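Local structure of putative secreted cellulose-binding protein (Streptomyces coelicolor, 4OY6) at residues Gly2-Pro7 / Leu179-Asp184; Asp31-Gln36 / Gly87-Thr92; Val115-Gln120 / Gly160-Tyr165. The protein binds copper and probably cleaves cellulose oxidatively, as a secreted lytic polysaccharide monooxygenase of family AA10. One frame throughout, in Å; residues are numbered along the deposited sequence. Where two conformers were deposited one is given.

Contact 1: Gly2-Pro7 / Leu179-Asp184; sequences GSVVDP and LCSDVD. With ZN (zinc ion), chain G.
Leu179 packs against Ser3 and Val4 from the facing strand. Its CB lies 3.8 Å from CG2 of Val4, and its CG is at a like distance from the Val4 backbone N, a buried nitrogen that finds no hydrogen-bond partner in the model. At the tip the two methyls part: CD2 stays beside Val4 CG2, while CD1 swings to Ser3 OG at 3.6 Å, a hydroxyl that shares a hydrogen bond with Ser9 OG. With CG1 anti to the backbone N (chi1 174°), Val4 keeps CG2 for Leu179 and turns CG1 toward Ser181 OG.

Strands 2-6 and 175-184 belong to different sheets; the short segments run 16° from parallel with axes 7.4 Å apart, so side chains fill the gap between the layers of the beta-sandwich core of this LPMO domain. A classic beta bulge, Val5 and Asp6 against Lys101, ends the first strand before the cis peptide bond to Pro7.

The polar link is Ser181 OG donating to Pro7 O at 2.8 Å, tilted 28° from the carbonyl plane. Beyond it, Pro7 CG rests on Val183 CG1 at 3.8 Å. Asp6 leaves the strand on the side away from 179-184; its OD1 binds a zinc ion at 2.2 Å, with four waters also on the metal, one of which donates to Val5 O.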
ATOM      1  N   GLY A   2       4.164  -2.186 -10.612  1.00  9.76           N
ATOM      2  CA  GLY A   2       2.724  -2.171 -10.392  1.00  9.93           C
ATOM      3  C   GLY A   2       2.382  -1.763  -8.977  1.00  8.07           C
ATOM      4  O   GLY A   2       3.205  -1.232  -8.252  1.00  9.31           O
ATOM      5  N   SER A   3       1.148  -2.068  -8.586  1.00  8.02           N
ATOM      6  CA  SER A   3       0.633  -1.725  -7.269  1.00  8.29           C
ATOM      7  C   SER A   3      -0.540  -2.619  -6.926  1.00  7.12           C
ATOM      8  O   SER A   3      -1.014  -3.392  -7.757  1.00  8.17           O
ATOM      9  CB  SER A   3       0.182  -0.255  -7.200  1.00  8.78           C
ATOM     10  OG  SER A   3      -0.001   0.154  -5.867  1.00  8.74           O
ATOM     11  N   VAL A   4      -1.013  -2.497  -5.689  1.00  7.44           N
ATOM     12  CA  VAL A   4      -2.271  -3.093  -5.283  1.00  7.38           C
ATOM     13  C   VAL A   4      -3.384  -2.175  -5.746  1.00  6.50           C
ATOM     14  O   VAL A   4      -3.448  -1.004  -5.360  1.00  7.86           O
ATOM     15  CB  VAL A   4      -2.352  -3.325  -3.777  1.00  7.45           C
ATOM     16  CG1 VAL A   4      -3.747  -3.799  -3.414  1.00  7.66           C
ATOM     17  CG2 VAL A   4      -1.309  -4.345  -3.332  1.00  7.80           C
ATOM     18  N   VAL A   5      -4.233  -2.704  -6.633  1.00  7.55           N
ATOM     19  CA  VAL A   5      -5.326  -1.950  -7.207  1.00  8.46           C
ATOM     20  C   VAL A   5      -6.663  -2.178  -6.528  1.00  8.72           C
ATOM     21  O   VAL A   5      -7.551  -1.342  -6.615  1.00  9.50           O
ATOM     22  CB  VAL A   5      -5.436  -2.169  -8.735  1.00  9.38           C
ATOM     23  CG1 VAL A   5      -4.151  -1.688  -9.413  1.00  9.66           C
ATOM     24  CG2 VAL A   5      -5.720  -3.618  -9.086  1.00 10.28           C
ATOM     25  N   ASP A   6      -6.793  -3.301  -5.824  1.00  8.32           N
ATOM     26  CA  ASP A   6      -8.011  -3.610  -5.070  1.00  8.79           C
ATOM     27  C   ASP A   6      -7.611  -4.479  -3.897  1.00  9.42           C
ATOM     28  O   ASP A   6      -7.020  -5.538  -4.101  1.00 11.01           O
ATOM     29  CB  ASP A   6      -9.040  -4.392  -5.925  1.00 11.14           C
ATOM     30  CG  ASP A   6      -9.572  -3.604  -7.070  1.00 15.59           C
ATOM     31  OD1 ASP A   6     -10.462  -2.763  -6.847  1.00 18.45           O
ATOM     32  OD2 ASP A   6      -9.118  -3.833  -8.220  1.00 18.95           O
ATOM     33  N   PRO A   7      -7.856  -4.036  -2.646  1.00  7.70           N
ATOM     34  CA  PRO A   7      -8.295  -2.708  -2.227  1.00  7.67           C
ATOM     35  C   PRO A   7      -7.190  -1.704  -2.542  1.00  7.26           C
ATOM     36  O   PRO A   7      -6.038  -1.935  -2.179  1.00  7.41           O
ATOM     37  CB  PRO A   7      -8.529  -2.885  -0.718  1.00  8.91           C
ATOM     38  CG  PRO A   7      -7.578  -3.950  -0.310  1.00  8.87           C
ATOM     39  CD  PRO A   7      -7.463  -4.871  -1.495  1.00  8.54           C
ATOM     40  N   LEU A 179       3.169  -1.797  -0.306  1.00  6.90           N
ATOM     41  CA  LEU A 179       1.867  -1.201  -0.647  1.00  6.95           C
ATOM     42  C   LEU A 179       0.923  -1.159   0.566  1.00  6.59           C
ATOM     43  O   LEU A 179       0.432  -2.199   1.037  1.00  7.46           O
ATOM     44  CB  LEU A 179       1.184  -1.989  -1.756  1.00  8.54           C
ATOM     45  CG  LEU A 179       1.820  -2.103  -3.128  1.00 12.42           C
ATOM     46  CD1 LEU A 179       2.618  -0.907  -3.626  1.00 11.82           C
ATOM     47  CD2 LEU A 179       2.602  -3.363  -3.293  1.00 12.70           C
ATOM     48  N   CYS A 180       0.654   0.049   1.053  1.00  7.13           N
ATOM     49  CA  CYS A 180      -0.369   0.285   2.076  1.00  6.87           C
ATOM     50  C   CYS A 180      -1.724   0.480   1.424  1.00  5.98           C
ATOM     51  O   CYS A 180      -1.845   1.351   0.555  1.00  7.02           O
ATOM     52  CB  CYS A 180      -0.086   1.546   2.881  1.00  8.62           C
ATOM     53  SG  CYS A 180       1.271   1.340   4.030  1.00  8.97           S
ATOM     54  N   SER A 181      -2.737  -0.257   1.890  1.00  6.25           N
ATOM     55  CA  SER A 181      -4.132  -0.053   1.472  1.00  6.42           C
ATOM     56  C   SER A 181      -4.997   0.156   2.692  1.00  6.52           C
ATOM     57  O   SER A 181      -5.055  -0.719   3.566  1.00  7.34           O
ATOM     58  CB  SER A 181      -4.659  -1.272   0.732  1.00  6.89           C
ATOM     59  OG  SER A 181      -3.916  -1.549  -0.446  1.00  7.00           O
ATOM     60  N   ASP A 182      -5.664   1.305   2.767  1.00  6.58           N
ATOM     61  CA  ASP A 182      -6.583   1.563   3.864  1.00  6.42           C
ATOM     62  C   ASP A 182      -7.889   0.840   3.604  1.00  6.54           C
ATOM     63  O   ASP A 182      -8.489   0.970   2.546  1.00  7.17           O
ATOM     64  CB  ASP A 182      -6.797   3.056   4.022  1.00  7.03           C
ATOM     65  CG  ASP A 182      -5.511   3.769   4.332  1.00  6.61           C
ATOM     66  OD1 ASP A 182      -4.927   4.380   3.398  1.00  7.56           O
ATOM     67  OD2 ASP A 182      -5.043   3.677   5.494  1.00  7.96           O
ATOM     68  N   VAL A 183      -8.335   0.095   4.604  1.00  6.58           N
ATOM     69  CA  VAL A 183      -9.548  -0.715   4.494  1.00  7.01           C
ATOM     70  C   VAL A 183     -10.461  -0.538   5.707  1.00  6.88           C
ATOM     71  O   VAL A 183     -10.020  -0.112   6.773  1.00  7.65           O
ATOM     72  CB  VAL A 183      -9.231  -2.224   4.296  1.00  7.53           C
ATOM     73  CG1 VAL A 183      -8.383  -2.447   3.056  1.00  8.19           C
ATOM     74  CG2 VAL A 183      -8.593  -2.851   5.534  1.00  7.92           C
ATOM     75  N   ASP A 184     -11.724  -0.879   5.509  1.00  7.46           N
ATOM     76  CA  ASP A 184     -12.718  -0.808   6.557  1.00  7.39           C
ATOM     77  C   ASP A 184     -13.416  -2.155   6.590  1.00  7.41           C
ATOM     78  O   ASP A 184     -14.104  -2.528   5.643  1.00  7.83           O
ATOM     79  CB  ASP A 184     -13.707   0.313   6.267  1.00  8.11           C
ATOM     80  CG  ASP A 184     -14.574   0.677   7.451  1.00  8.71           C
ATOM     81  OD1 ASP A 184     -14.697  -0.132   8.395  1.00  9.74           O
ATOM     82  OD2 ASP A 184     -15.149   1.800   7.470  1.00 10.41           O
TER
HETATM   83 ZN    ZN G 306     -11.169  -1.201  -8.192  0.50 16.03          ZN
HETATM   84  O   HOH W   1      -9.625   0.060  -7.358  1.00 22.97           O
HETATM   85  O   HOH W   2     -10.046  -1.948  -9.900  1.00 32.31           O
HETATM   86  O   HOH W   3     -11.223   0.509  -9.081  1.00 35.96           O
HETATM   87  O   HOH W   4     -12.537  -0.580  -7.055  1.00 33.39           O

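Contact 2: Asp31-Gln36 / Gly87-Thr92; sequences DPMCWQ and GPWQTT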
ATOM      1  N   ASP A  31     -11.288  14.561   0.753  1.00  8.38           N
ATOM      2  CA  ASP A  31     -10.192  13.581   0.771  1.00  7.53           C
ATOM      3  C   ASP A  31      -8.902  14.313   1.111  1.00  7.76           C
ATOM      4  O   ASP A  31      -7.996  14.444   0.280  1.00  7.84           O
ATOM      5  CB  ASP A  31     -10.109  12.849  -0.558  1.00  7.77           C
ATOM      6  CG  ASP A  31      -9.266  11.586  -0.507  1.00  8.13           C
ATOM      7  OD1 ASP A  31      -8.519  11.384   0.478  1.00  9.15           O
ATOM      8  OD2 ASP A  31      -9.344  10.809  -1.498  1.00  8.86           O
ATOM      9  N   PRO A  32      -8.823  14.802   2.359  1.00  7.84           N
ATOM     10  CA  PRO A  32      -7.657  15.602   2.740  1.00  8.61           C
ATOM     11  C   PRO A  32      -6.324  14.882   2.609  1.00  7.85           C
ATOM     12  O   PRO A  32      -5.324  15.532   2.352  1.00  8.59           O
ATOM     13  CB  PRO A  32      -7.940  15.988   4.204  1.00  9.54           C
ATOM     14  CG  PRO A  32      -8.959  15.001   4.666  1.00  9.41           C
ATOM     15  CD  PRO A  32      -9.808  14.700   3.462  1.00  8.78           C
ATOM     16  N   MET A  33      -6.298  13.575   2.828  1.00  7.75           N
ATOM     17  CA  MET A  33      -5.043  12.838   2.692  1.00  7.67           C
ATOM     18  C   MET A  33      -4.565  12.768   1.259  1.00  6.93           C
ATOM     19  O   MET A  33      -3.363  12.876   1.010  1.00  7.90           O
ATOM     20  CB  MET A  33      -5.155  11.455   3.344  1.00  8.66           C
ATOM     21  CG  MET A  33      -5.462  11.560   4.857  1.00  9.84           C
ATOM     22  SD  MET A  33      -4.693  12.934   5.810  1.00 15.80           S
ATOM     23  CE  MET A  33      -3.275  12.143   5.825  1.00  8.87           C
ATOM     24  N   CYS A  34      -5.486  12.609   0.312  1.00  6.83           N
ATOM     25  CA  CYS A  34      -5.092  12.705  -1.088  1.00  6.88           C
ATOM     26  C   CYS A  34      -4.673  14.120  -1.434  1.00  7.27           C
ATOM     27  O   CYS A  34      -3.704  14.301  -2.164  1.00  7.94           O
ATOM     28  CB  CYS A  34      -6.164  12.197  -2.026  1.00  7.84           C
ATOM     29  SG  CYS A  34      -6.352  10.400  -2.067  1.00  8.69           S
ATOM     30  N   TRP A  35      -5.380  15.114  -0.912  1.00  7.71           N
ATOM     31  CA  TRP A  35      -5.017  16.498  -1.189  1.00  8.35           C
ATOM     32  C   TRP A  35      -3.586  16.796  -0.757  1.00  8.62           C
ATOM     33  O   TRP A  35      -2.812  17.334  -1.535  1.00  8.95           O
ATOM     34  CB  TRP A  35      -6.015  17.454  -0.547  1.00  9.32           C
ATOM     35  CG  TRP A  35      -5.759  18.909  -0.877  1.00 11.44           C
ATOM     36  CD1 TRP A  35      -5.324  19.840  -0.034  1.00 16.73           C
ATOM     37  CD2 TRP A  35      -5.848  19.543  -2.171  1.00 14.25           C
ATOM     38  NE1 TRP A  35      -5.182  21.036  -0.678  1.00 17.62           N
ATOM     39  CE2 TRP A  35      -5.480  20.875  -1.997  1.00 16.82           C
ATOM     40  CE3 TRP A  35      -6.155  19.087  -3.474  1.00 18.31           C
ATOM     41  CZ2 TRP A  35      -5.445  21.805  -3.066  1.00 19.48           C
ATOM     42  CZ3 TRP A  35      -6.145  20.004  -4.535  1.00 23.30           C
ATOM     43  CH2 TRP A  35      -5.783  21.340  -4.320  1.00 22.22           C
ATOM     44  N   GLN A  36      -3.211  16.404   0.446  1.00  7.96           N
ATOM     45  CA  GLN A  36      -1.863  16.723   0.913  1.00  8.59           C
ATOM     46  C   GLN A  36      -0.820  15.968   0.100  1.00  8.42           C
ATOM     47  O   GLN A  36       0.272  16.476  -0.112  1.00  9.81           O
ATOM     48  CB  GLN A  36      -1.707  16.502   2.419  1.00  8.92           C
ATOM     49  CG  GLN A  36      -1.862  15.076   2.920  1.00  9.11           C
ATOM     50  CD  GLN A  36      -0.603  14.209   2.833  1.00  9.02           C
ATOM     51  OE1 GLN A  36       0.504  14.674   3.130  1.00 10.68           O
ATOM     52  NE2 GLN A  36      -0.764  12.942   2.502  1.00  8.18           N
ATOM     53  N   GLY A  87      -3.600  10.431   9.238  1.00 10.89           N
ATOM     54  CA  GLY A  87      -4.872  11.108   9.106  1.00 10.73           C
ATOM     55  C   GLY A  87      -5.897  10.199   8.489  1.00 11.21           C
ATOM     56  O   GLY A  87      -5.637   9.001   8.305  1.00 10.89           O
ATOM     57  N   PRO A  88      -7.063  10.757   8.167  1.00 10.08           N
ATOM     58  CA  PRO A  88      -8.209   9.960   7.731  1.00  9.96           C
ATOM     59  C   PRO A  88      -8.153   9.580   6.241  1.00  9.16           C
ATOM     60  O   PRO A  88      -8.949  10.051   5.424  1.00 10.21           O
ATOM     61  CB  PRO A  88      -9.387  10.884   8.050  1.00 11.04           C
ATOM     62  CG  PRO A  88      -8.828  12.251   7.816  1.00 11.95           C
ATOM     63  CD  PRO A  88      -7.437  12.176   8.399  1.00 11.22           C
ATOM     64  N   TRP A  89      -7.197   8.719   5.902  1.00  8.46           N
ATOM     65  CA  TRP A  89      -7.067   8.195   4.550  1.00  8.16           C
ATOM     66  C   TRP A  89      -8.378   7.517   4.170  1.00  7.74           C
ATOM     67  O   TRP A  89      -8.995   6.816   4.970  1.00  9.15           O
ATOM     68  CB  TRP A  89      -5.926   7.185   4.480  1.00  8.18           C
ATOM     69  CG  TRP A  89      -4.571   7.827   4.577  1.00  8.56           C
ATOM     70  CD1 TRP A  89      -3.834   8.038   5.693  1.00  8.62           C
ATOM     71  CD2 TRP A  89      -3.791   8.297   3.482  1.00  7.61           C
ATOM     72  NE1 TRP A  89      -2.654   8.643   5.379  1.00  8.23           N
ATOM     73  CE2 TRP A  89      -2.603   8.835   4.019  1.00  7.75           C
ATOM     74  CE3 TRP A  89      -3.993   8.343   2.113  1.00  8.27           C
ATOM     75  CZ2 TRP A  89      -1.627   9.395   3.214  1.00  7.95           C
ATOM     76  CZ3 TRP A  89      -3.032   8.935   1.329  1.00  8.52           C
ATOM     77  CH2 TRP A  89      -1.878   9.447   1.875  1.00  7.97           C
ATOM     78  N   GLN A  90      -8.800   7.687   2.927  1.00  7.67           N
ATOM     79  CA  GLN A  90     -10.031   7.045   2.466  1.00  8.01           C
ATOM     80  C   GLN A  90      -9.897   5.529   2.447  1.00  7.22           C
ATOM     81  O   GLN A  90      -8.938   5.013   1.869  1.00  7.86           O
ATOM     82  CB  GLN A  90     -10.349   7.563   1.065  1.00 10.24           C
ATOM     83  CG  GLN A  90     -11.531   6.931   0.387  1.00 12.87           C
ATOM     84  CD  GLN A  90     -12.805   7.233   1.086  1.00 14.40           C
ATOM     85  OE1 GLN A  90     -13.129   8.382   1.359  1.00 16.84           O
ATOM     86  NE2 GLN A  90     -13.533   6.205   1.416  1.00 15.51           N
ATOM     87  N   THR A  91     -10.837   4.826   3.058  1.00  8.58           N
ATOM     88  CA  THR A  91     -10.808   3.365   3.069  1.00  8.00           C
ATOM     89  C   THR A  91     -11.641   2.775   1.932  1.00  8.56           C
ATOM     90  O   THR A  91     -12.497   3.438   1.334  1.00 10.89           O
ATOM     91  CB  THR A  91     -11.314   2.835   4.413  1.00  8.79           C
ATOM     92  OG1 THR A  91     -12.622   3.348   4.687  1.00 10.65           O
ATOM     93  CG2 THR A  91     -10.392   3.199   5.537  1.00  9.34           C
ATOM     94  N   THR A  92     -11.356   1.510   1.641  1.00  8.32           N
ATOM     95  CA  THR A  92     -12.191   0.631   0.842  1.00  8.42           C
ATOM     96  C   THR A  92     -12.848  -0.368   1.794  1.00  7.61           C
ATOM     97  O   THR A  92     -12.159  -0.965   2.621  1.00  8.30           O
ATOM     98  CB  THR A  92     -11.312  -0.160  -0.176  1.00  9.44           C
ATOM     99  OG1 THR A  92     -10.637   0.760  -1.041  1.00 11.68           O
ATOM    100  CG2 THR A  92     -12.150  -1.093  -1.021  1.00 11.26           C
TER
HETATM  101  O   HOH W   5      -8.519  11.712   3.193  1.00  8.22           O
HETATM  102  O   HOH W   6      -7.206   9.124   1.098  1.00  8.84           O
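Met33 lies against Trp89, and most of the packing here is apolar. Its CB stands over one face of the indole, 3.5 Å from the centroid of the six-membered ring and 16° off the normal, a CH-pi contact. Bends at chi2 and chi3 (-36° and -77°) fold the rest of the chain back along the Gly87-Trp89 backbone: CG meets Pro88 C, SD touches Pro88 CD at 3.8 Å, and CE comes round to Trp89 NE1. The sulfur approaches the five-membered ring obliquely, a Met-aromatic contact. Farther out, Pro32 and Pro88 meet through their CG atoms.

These residues join the first turn of helix 32-40 to the loop that leads into strand 92-93, with Pro88 at the centre of an inverse gamma turn. Asp31 is the N-cap: its OD1 accepts from Cys34 N at 3.3 Å, met from above the carboxylate plane. Helix 10-18 ties into both sides, through the disulfide from Cys14 to Cys34 and a cation-pi contact of Arg10 with Trp89.

No direct hydrogen bond crosses between the segments; two waters do that work. Both donate to Asp31 OD1; one also links Met33 N to Pro88 O, the other accepts from Gln90 N at 2.8 Å. Asp31 OD2 is held by Arg17 and Trp18. Among the amides, Gln36 NE2 donates to Met33 O at 3.0 Å and to Ser82 O, lying 3.7 Å from Trp89 CZ2 with its amide plane nearly perpendicular to the indole. Trp89 NE1 in turn donates to Ala85 O.

Contact 3: Val115-Gln120 / Gly160-Tyr165; sequences VYVTKQ and GRHVVY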
ATOM      1  N   VAL A 115       1.525 -10.430   3.398  1.00  8.14           N
ATOM      2  CA  VAL A 115       0.423  -9.516   3.644  1.00  7.81           C
ATOM      3  C   VAL A 115       0.239  -9.409   5.155  1.00  7.12           C
ATOM      4  O   VAL A 115       0.150 -10.411   5.855  1.00  7.73           O
ATOM      5  CB  VAL A 115      -0.897  -9.994   2.997  1.00  8.48           C
ATOM      6  CG1 VAL A 115      -1.971  -8.938   3.177  1.00  9.20           C
ATOM      7  CG2 VAL A 115      -0.707 -10.331   1.528  1.00 10.39           C
ATOM      8  N   TYR A 116       0.196  -8.166   5.616  1.00  7.89           N
ATOM      9  CA  TYR A 116      -0.041  -7.825   7.000  1.00  7.64           C
ATOM     10  C   TYR A 116      -1.287  -6.961   7.111  1.00  7.52           C
ATOM     11  O   TYR A 116      -1.698  -6.319   6.160  1.00  8.13           O
ATOM     12  CB  TYR A 116       1.126  -7.025   7.597  1.00  8.34           C
ATOM     13  CG  TYR A 116       2.472  -7.689   7.518  1.00  9.50           C
ATOM     14  CD1 TYR A 116       3.248  -7.589   6.359  1.00 10.65           C
ATOM     15  CD2 TYR A 116       2.972  -8.445   8.569  1.00 10.76           C
ATOM     16  CE1 TYR A 116       4.478  -8.191   6.273  1.00 14.17           C
ATOM     17  CE2 TYR A 116       4.215  -9.061   8.489  1.00 12.84           C
ATOM     18  CZ  TYR A 116       4.961  -8.918   7.339  1.00 14.80           C
ATOM     19  OH  TYR A 116       6.174  -9.525   7.256  1.00 19.66           O
ATOM     20  N   VAL A 117      -1.853  -6.917   8.305  1.00  8.12           N
ATOM     21  CA  VAL A 117      -2.905  -5.947   8.619  0.50  8.23           C
ATOM     22  C   VAL A 117      -2.585  -5.329   9.973  1.00  9.06           C
ATOM     23  O   VAL A 117      -2.028  -5.984  10.859  1.00 10.84           O
ATOM     24  CB  VAL A 117      -4.336  -6.570   8.610  0.50  8.77           C
ATOM     25  CG1 VAL A 117      -5.387  -5.515   8.911  0.50  8.49           C
ATOM     26  CG2 VAL A 117      -4.668  -7.227   7.269  0.50  8.54           C
ATOM     27  N   THR A 118      -2.941  -4.074  10.158  1.00  8.42           N
ATOM     28  CA  THR A 118      -2.785  -3.440  11.468  1.00  8.98           C
ATOM     29  C   THR A 118      -3.638  -4.171  12.505  1.00  9.25           C
ATOM     30  O   THR A 118      -4.760  -4.623  12.235  1.00 10.30           O
ATOM     31  CB  THR A 118      -3.128  -1.946  11.420  1.00  9.38           C
ATOM     32  OG1 THR A 118      -4.424  -1.774  10.850  1.00  9.57           O
ATOM     33  CG2 THR A 118      -2.097  -1.194  10.605  1.00  9.98           C
ATOM     34  N   LYS A 119      -3.073  -4.264  13.704  1.00 10.49           N
ATOM     35  CA  LYS A 119      -3.743  -4.926  14.807  1.00 12.07           C
ATOM     36  C   LYS A 119      -5.009  -4.179  15.229  1.00 11.20           C
ATOM     37  O   LYS A 119      -5.104  -2.954  15.153  1.00 11.87           O
ATOM     38  CB  LYS A 119      -2.806  -4.994  16.034  1.00 13.92           C
ATOM     39  CG  LYS A 119      -1.554  -5.830  15.819  1.00 17.18           C
ATOM     40  CD  LYS A 119      -0.613  -5.787  17.011  1.00 21.58           C
ATOM     41  CE  LYS A 119       0.662  -6.555  16.698  1.00 24.26           C
ATOM     42  NZ  LYS A 119       1.582  -6.561  17.861  1.00 31.01           N
ATOM     43  N   GLN A 120      -5.975  -4.929  15.737  1.00 11.20           N
ATOM     44  CA  GLN A 120      -7.126  -4.329  16.421  0.70 12.38           C
ATOM     45  C   GLN A 120      -6.605  -3.429  17.521  1.00 11.35           C
ATOM     46  O   GLN A 120      -5.698  -3.807  18.266  1.00 15.29           O
ATOM     47  CB  GLN A 120      -7.995  -5.372  17.115  0.70 15.27           C
ATOM     48  CG  GLN A 120      -8.876  -6.221  16.232  0.70 13.80           C
ATOM     49  CD  GLN A 120     -10.040  -5.439  15.630  0.70 12.90           C
ATOM     50  OE1 GLN A 120      -9.945  -4.960  14.513  0.70 10.21           O
ATOM     51  NE2 GLN A 120     -11.156  -5.352  16.350  0.70 14.89           N
ATOM     52  N   GLY A 160     -13.691  -2.413  11.685  1.00  8.63           N
ATOM     53  CA  GLY A 160     -13.384  -1.022  11.488  1.00  8.93           C
ATOM     54  C   GLY A 160     -12.150  -0.770  10.643  1.00  8.32           C
ATOM     55  O   GLY A 160     -11.773  -1.565   9.767  1.00  8.56           O
ATOM     56  N   ARG A 161     -11.551   0.391  10.880  1.00  8.02           N
ATOM     57  CA  ARG A 161     -10.469   0.926  10.065  1.00  7.79           C
ATOM     58  C   ARG A 161      -9.138   0.216  10.339  1.00  7.39           C
ATOM     59  O   ARG A 161      -8.659   0.168  11.471  1.00  8.84           O
ATOM     60  CB  ARG A 161     -10.316   2.415  10.348  1.00  8.09           C
ATOM     61  CG  ARG A 161      -9.125   3.048   9.636  1.00  8.20           C
ATOM     62  CD  ARG A 161      -8.927   4.505   9.982  1.00  9.11           C
ATOM     63  NE  ARG A 161      -9.807   5.407   9.264  1.00  8.82           N
ATOM     64  CZ  ARG A 161      -9.552   5.889   8.061  1.00  8.71           C
ATOM     65  NH1 ARG A 161      -8.455   5.539   7.406  1.00  8.37           N
ATOM     66  NH2 ARG A 161     -10.409   6.758   7.523  1.00  9.76           N
ATOM     67  N   HIS A 162      -8.531  -0.263   9.255  1.00  7.15           N
ATOM     68  CA  HIS A 162      -7.202  -0.879   9.288  1.00  7.13           C
ATOM     69  C   HIS A 162      -6.370  -0.441   8.092  1.00  6.66           C
ATOM     70  O   HIS A 162      -6.880   0.188   7.168  1.00  7.24           O
ATOM     71  CB  HIS A 162      -7.290  -2.427   9.291  1.00  7.42           C
ATOM     72  CG  HIS A 162      -7.868  -2.995  10.550  1.00  7.35           C
ATOM     73  ND1 HIS A 162      -7.099  -3.643  11.490  1.00  8.35           N
ATOM     74  CD2 HIS A 162      -9.124  -2.967  11.042  1.00  7.87           C
ATOM     75  CE1 HIS A 162      -7.869  -3.978  12.514  1.00  9.29           C
ATOM     76  NE2 HIS A 162      -9.102  -3.577  12.262  1.00  8.57           N
ATOM     77  N   VAL A 163      -5.095  -0.791   8.125  1.00  6.76           N
ATOM     78  CA  VAL A 163      -4.240  -0.726   6.940  1.00  6.79           C
ATOM     79  C   VAL A 163      -3.774  -2.137   6.637  1.00  6.71           C
ATOM     80  O   VAL A 163      -3.321  -2.860   7.544  1.00  7.49           O
ATOM     81  CB  VAL A 163      -3.012   0.200   7.135  1.00  7.24           C
ATOM     82  CG1 VAL A 163      -2.280   0.411   5.817  1.00  9.14           C
ATOM     83  CG2 VAL A 163      -3.406   1.530   7.731  1.00  9.34           C
ATOM     84  N   VAL A 164      -3.894  -2.516   5.368  1.00  6.26           N
ATOM     85  CA  VAL A 164      -3.301  -3.729   4.827  1.00  6.84           C
ATOM     86  C   VAL A 164      -1.938  -3.323   4.258  1.00  6.15           C
ATOM     87  O   VAL A 164      -1.824  -2.317   3.568  1.00  7.25           O
ATOM     88  CB  VAL A 164      -4.173  -4.362   3.741  1.00  7.52           C
ATOM     89  CG1 VAL A 164      -3.495  -5.566   3.123  1.00  7.69           C
ATOM     90  CG2 VAL A 164      -5.543  -4.718   4.270  1.00  9.75           C
ATOM     91  N   TYR A 165      -0.903  -4.095   4.590  1.00  6.83           N
ATOM     92  CA  TYR A 165       0.435  -3.852   4.072  1.00  6.76           C
ATOM     93  C   TYR A 165       0.846  -5.076   3.268  1.00  6.54           C
ATOM     94  O   TYR A 165       1.018  -6.154   3.819  1.00  7.55           O
ATOM     95  CB  TYR A 165       1.414  -3.595   5.197  1.00  7.29           C
ATOM     96  CG  TYR A 165       2.745  -2.986   4.811  1.00  7.24           C
ATOM     97  CD1 TYR A 165       2.814  -1.839   4.033  1.00  7.34           C
ATOM     98  CD2 TYR A 165       3.959  -3.476   5.311  1.00  7.42           C
ATOM     99  CE1 TYR A 165       4.021  -1.203   3.773  1.00  7.71           C
ATOM    100  CE2 TYR A 165       5.160  -2.854   5.058  1.00  7.82           C
ATOM    101  CZ  TYR A 165       5.180  -1.704   4.290  1.00  7.48           C
ATOM    102  OH  TYR A 165       6.392  -1.079   4.104  1.00  8.57           O
TER
HETATM  103  O   HOH W   7      -6.188  -0.911  12.689  1.00 14.62           O
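His162 and Thr118 grip each other at the end of a two-strand ladder. The imidazole ND1 donates to Thr118 O at 2.6 Å; the oxygen lies in the ring plane, although the nitrogen stands above the carbonyl plane. Thr118 answers through its side chain: with OG1 between the backbone N and the carbonyl carbon (chi1 53°), the hydroxyl accepts from Val163 N at 3.0 Å, standing in for Thr118's own O, which His162 ND1 takes up. The Thr118 N-H donates to Val163 O, approaching nearly along the carbonyl axis. In the conformer given, Gln120 lays its amide nearly coplanar with the imidazole, and OE1 takes a weak hydrogen bond from His162 NE2. Moving back along the ladder, Val117 and Val164 form an antiparallel non-hydrogen-bonded pair, then Tyr116 and Tyr165 a hydrogen-bonded one, their N-H groups and carbonyls joined both ways at 2.8 Å. On the valine face Val115 CG1 touches Val164 CG1.

In the next shell, Thr159 N holds Gln120 OE1, and the rings of Phe185 and His162 pack edge-to-face. A water that hydrogen-bonds to Thr118 OG1 and Arg161 O lies over one imidazole face, offset toward the rim. An alanine in place of His162 would probably leave Thr118 O without its ND1 donor and Phe185 without its edge-to-face partner, while Gln120 would lose a weak bond.

The two strands, 110-118 and 161-170, are neighbours in the mixed sheet: strand 134-139 borders the first on its other side, while strand 175-184 borders the second, with Val163 and Tyr165 both packing on Cys180.

Contacts 1 and 3 are buried and share a sheet, since strand 175-184 of contact 1 runs antiparallel beside strand 161-170 of contact 3; Ser181 O to Val164 N and Val183 O to His162 N are probable hydrogen bonds between them. Contact 3 is pairing within that sheet, rich in backbone bonds, whereas contact 1 joins it to the other sheet by side chains and a single hydroxyl. Contact 2 lies farther out, partly exposed, and couples helix to loop through an aromatic face and bridging waters. Its segment 87-92 reaches both others: Thr92 probably hydrogen-bonds to Asp182 and Asp184, and Trp89 O to Arg161.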